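Local coordinates for protein CalS13 (PDB 4ZAS) that probably works as a pyridoxal-phosphate-dependent sugar aminotransferase of the DegT/DnrJ/EryC1 family, acting on a dTDP-linked keto sugar in calicheamicin-producing Micromonospora echinospora, at residues Gly165-Leu170 against Arg321-Trp326. Numbering follows the deposited sequence.
Sequences GYPVDL and REPAFW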
loop_
_atom_site.group_PDB
_atom_site.type_symbol
_atom_site.label_atom_id
_atom_site.label_comp_id
_atom_site.label_asym_id
_atom_site.label_seq_id
_atom_site.Cartn_x
_atom_site.Cartn_y
_atom_site.Cartn_z
ATOM N N GLY A 165 19.717 -7.084 -10.499
ATOM C CA GLY A 165 19.389 -7.004 -11.912
ATOM C C GLY A 165 20.158 -7.992 -12.776
ATOM O O GLY A 165 20.212 -7.850 -14.005
ATOM N N TYR A 166 20.768 -8.992 -12.144
ATOM C CA TYR A 166 21.390 -10.079 -12.890
ATOM C C TYR A 166 20.347 -11.167 -13.080
ATOM O O TYR A 166 19.877 -11.759 -12.114
ATOM C CB TYR A 166 22.659 -10.639 -12.191
ATOM C CG TYR A 166 23.348 -11.714 -13.006
ATOM C CD1 TYR A 166 24.331 -11.394 -13.945
ATOM C CD2 TYR A 166 22.993 -13.050 -12.871
ATOM C CE1 TYR A 166 24.962 -12.387 -14.713
ATOM C CE2 TYR A 166 23.618 -14.048 -13.632
ATOM C CZ TYR A 166 24.600 -13.711 -14.552
ATOM O OH TYR A 166 25.202 -14.703 -15.303
ATOM N N PRO A 167 19.965 -11.411 -14.325
ATOM C CA PRO A 167 18.877 -12.352 -14.621
ATOM C C PRO A 167 19.114 -13.805 -14.217
ATOM O O PRO A 167 20.119 -14.415 -14.575
ATOM C CB PRO A 167 18.741 -12.259 -16.140
ATOM C CG PRO A 167 19.270 -10.887 -16.479
ATOM C CD PRO A 167 20.410 -10.668 -15.515
ATOM N N VAL A 168 18.151 -14.357 -13.491
ATOM C CA VAL A 168 18.054 -15.800 -13.295
ATOM C C VAL A 168 18.020 -16.513 -14.654
ATOM O O VAL A 168 17.508 -15.964 -15.634
ATOM C CB VAL A 168 16.805 -16.119 -12.468
ATOM C CG1 VAL A 168 16.550 -17.620 -12.392
ATOM C CG2 VAL A 168 16.948 -15.502 -11.075
ATOM N N ASP A 169 18.594 -17.708 -14.744
ATOM C CA ASP A 169 18.470 -18.483 -15.977
ATOM C C ASP A 169 17.035 -18.955 -16.131
ATOM O O ASP A 169 16.685 -20.017 -15.637
ATOM C CB ASP A 169 19.394 -19.697 -15.978
ATOM C CG ASP A 169 19.495 -20.336 -17.344
ATOM O OD1 ASP A 169 18.492 -20.911 -17.815
ATOM O OD2 ASP A 169 20.589 -20.275 -17.944
ATOM N N LEU A 170 16.207 -18.187 -16.825
ATOM C CA LEU A 170 14.775 -18.473 -16.829
ATOM C C LEU A 170 14.466 -19.746 -17.628
ATOM O O LEU A 170 13.562 -20.506 -17.287
ATOM C CB LEU A 170 13.982 -17.258 -17.355
ATOM C CG LEU A 170 14.022 -15.982 -16.479
ATOM C CD1 LEU A 170 13.285 -14.785 -17.103
ATOM C CD2 LEU A 170 13.530 -16.222 -15.059
ATOM N N ARG A 321 22.817 -12.774 -21.553
ATOM C CA ARG A 321 21.975 -11.847 -20.797
ATOM C C ARG A 321 22.734 -10.567 -20.548
ATOM O O ARG A 321 23.947 -10.552 -20.564
ATOM C CB ARG A 321 21.513 -12.451 -19.466
ATOM C CG ARG A 321 22.583 -12.555 -18.402
ATOM C CD ARG A 321 22.230 -13.634 -17.403
ATOM N NE ARG A 321 22.275 -14.932 -18.063
ATOM C CZ ARG A 321 22.094 -16.092 -17.446
ATOM N NH1 ARG A 321 21.850 -16.100 -16.150
ATOM N NH2 ARG A 321 22.173 -17.242 -18.121
ATOM N N GLU A 322 21.998 -9.489 -20.330
ATOM C CA GLU A 322 22.575 -8.170 -20.122
ATOM C C GLU A 322 22.095 -7.581 -18.804
ATOM O O GLU A 322 21.016 -6.997 -18.734
ATOM C CB GLU A 322 22.212 -7.255 -21.278
ATOM C CG GLU A 322 23.364 -6.476 -21.835
ATOM C CD GLU A 322 22.951 -5.695 -23.056
ATOM O OE1 GLU A 322 21.811 -5.902 -23.535
ATOM O OE2 GLU A 322 23.754 -4.861 -23.519
ATOM N N PRO A 323 22.890 -7.756 -17.746
ATOM C CA PRO A 323 22.550 -7.336 -16.384
ATOM C C PRO A 323 22.368 -5.834 -16.245
ATOM O O PRO A 323 22.888 -5.069 -17.060
ATOM C CB PRO A 323 23.746 -7.813 -15.563
ATOM C CG PRO A 323 24.337 -8.898 -16.359
ATOM C CD PRO A 323 24.140 -8.532 -17.787
ATOM N N ALA A 324 21.627 -5.428 -15.215
ATOM C CA ALA A 324 21.321 -4.016 -14.986
ATOM C C ALA A 324 22.293 -3.380 -14.014
ATOM O O ALA A 324 22.391 -2.158 -13.959
ATOM C CB ALA A 324 19.885 -3.845 -14.470
ATOM N N PHE A 325 22.960 -4.207 -13.213
ATOM C CA PHE A 325 23.961 -3.736 -12.259
ATOM C C PHE A 325 23.485 -2.556 -11.415
ATOM O O PHE A 325 24.098 -1.492 -11.432
ATOM C CB PHE A 325 25.250 -3.357 -12.992
ATOM C CG PHE A 325 25.974 -4.535 -13.590
ATOM C CD1 PHE A 325 26.697 -5.393 -12.782
ATOM C CD2 PHE A 325 25.945 -4.770 -14.952
ATOM C CE1 PHE A 325 27.367 -6.466 -13.317
ATOM C CE2 PHE A 325 26.609 -5.843 -15.495
ATOM C CZ PHE A 325 27.324 -6.691 -14.676
ATOM N N TRP A 326 22.392 -2.748 -10.682
ATOM C CA TRP A 326 21.852 -1.716 -9.796
ATOM C C TRP A 326 22.878 -1.332 -8.737
ATOM O O TRP A 326 22.989 -0.161 -8.340
ATOM C CB TRP A 326 20.568 -2.201 -9.124
ATOM C CG TRP A 326 19.889 -1.143 -8.326
ATOM C CD1 TRP A 326 19.549 0.113 -8.750
ATOM C CD2 TRP A 326 19.458 -1.238 -6.966
ATOM N NE1 TRP A 326 18.923 0.796 -7.739
ATOM C CE2 TRP A 326 18.853 -0.011 -6.632
ATOM C CE3 TRP A 326 19.512 -2.243 -6.002
ATOM C CZ2 TRP A 326 18.319 0.239 -5.372
ATOM C CZ3 TRP A 326 18.971 -1.991 -4.743
ATOM C CH2 TRP A 326 18.389 -0.764 -4.444
#
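Y166, P167 and D169 meet R321 in a buried loop-to-strand contact of the aminotransferase fold. The loop that leads from strand 155-161 of the seven-stranded mixed sheet into helix 170-180, the first connection of a beta-alpha-beta crossover, runs nearly antiparallel to the short strand 321-322, at the edge of a separate small antiparallel sheet beside 201-202, and the turn after it. It illustrates how one arginine can use its aliphatic stem and its charged end at once. R321 CD lies over one face of the Y166 ring, 4.1 Å from the centroid, a CH-pi contact, while P167 CB packs 4.0 Å from R321 CD. A bend at chi3 (67°) then sends the guanidinium alongside the loop toward D169, with Y166 OH over one of its faces and its plane 34° from that of the ring. From there NH1 gives a weak bond of 2.9 Å to P167 O, and NH2 reaches D169 OD2 at 3.4 Å in a long salt bridge whose hydrogen bond is weak, OD2 lying at the guanidinium edge with the two planes 66° apart. D169 is chiefly an N-cap, its OD1 accepting from R172 N. With an alanine in place of R321, the face of the Y166 ring would probably lose its cover and D169 OD2 this positive partner. Y166 OH bonds E316 OE1 at the far end of the ring, while nearer its root P323 CG lies 3.5 Å from CD1. At the contact's other end, G165 passes too close to A324 to admit a side chain, and A324 N donates to G165 O at 3.1 Å.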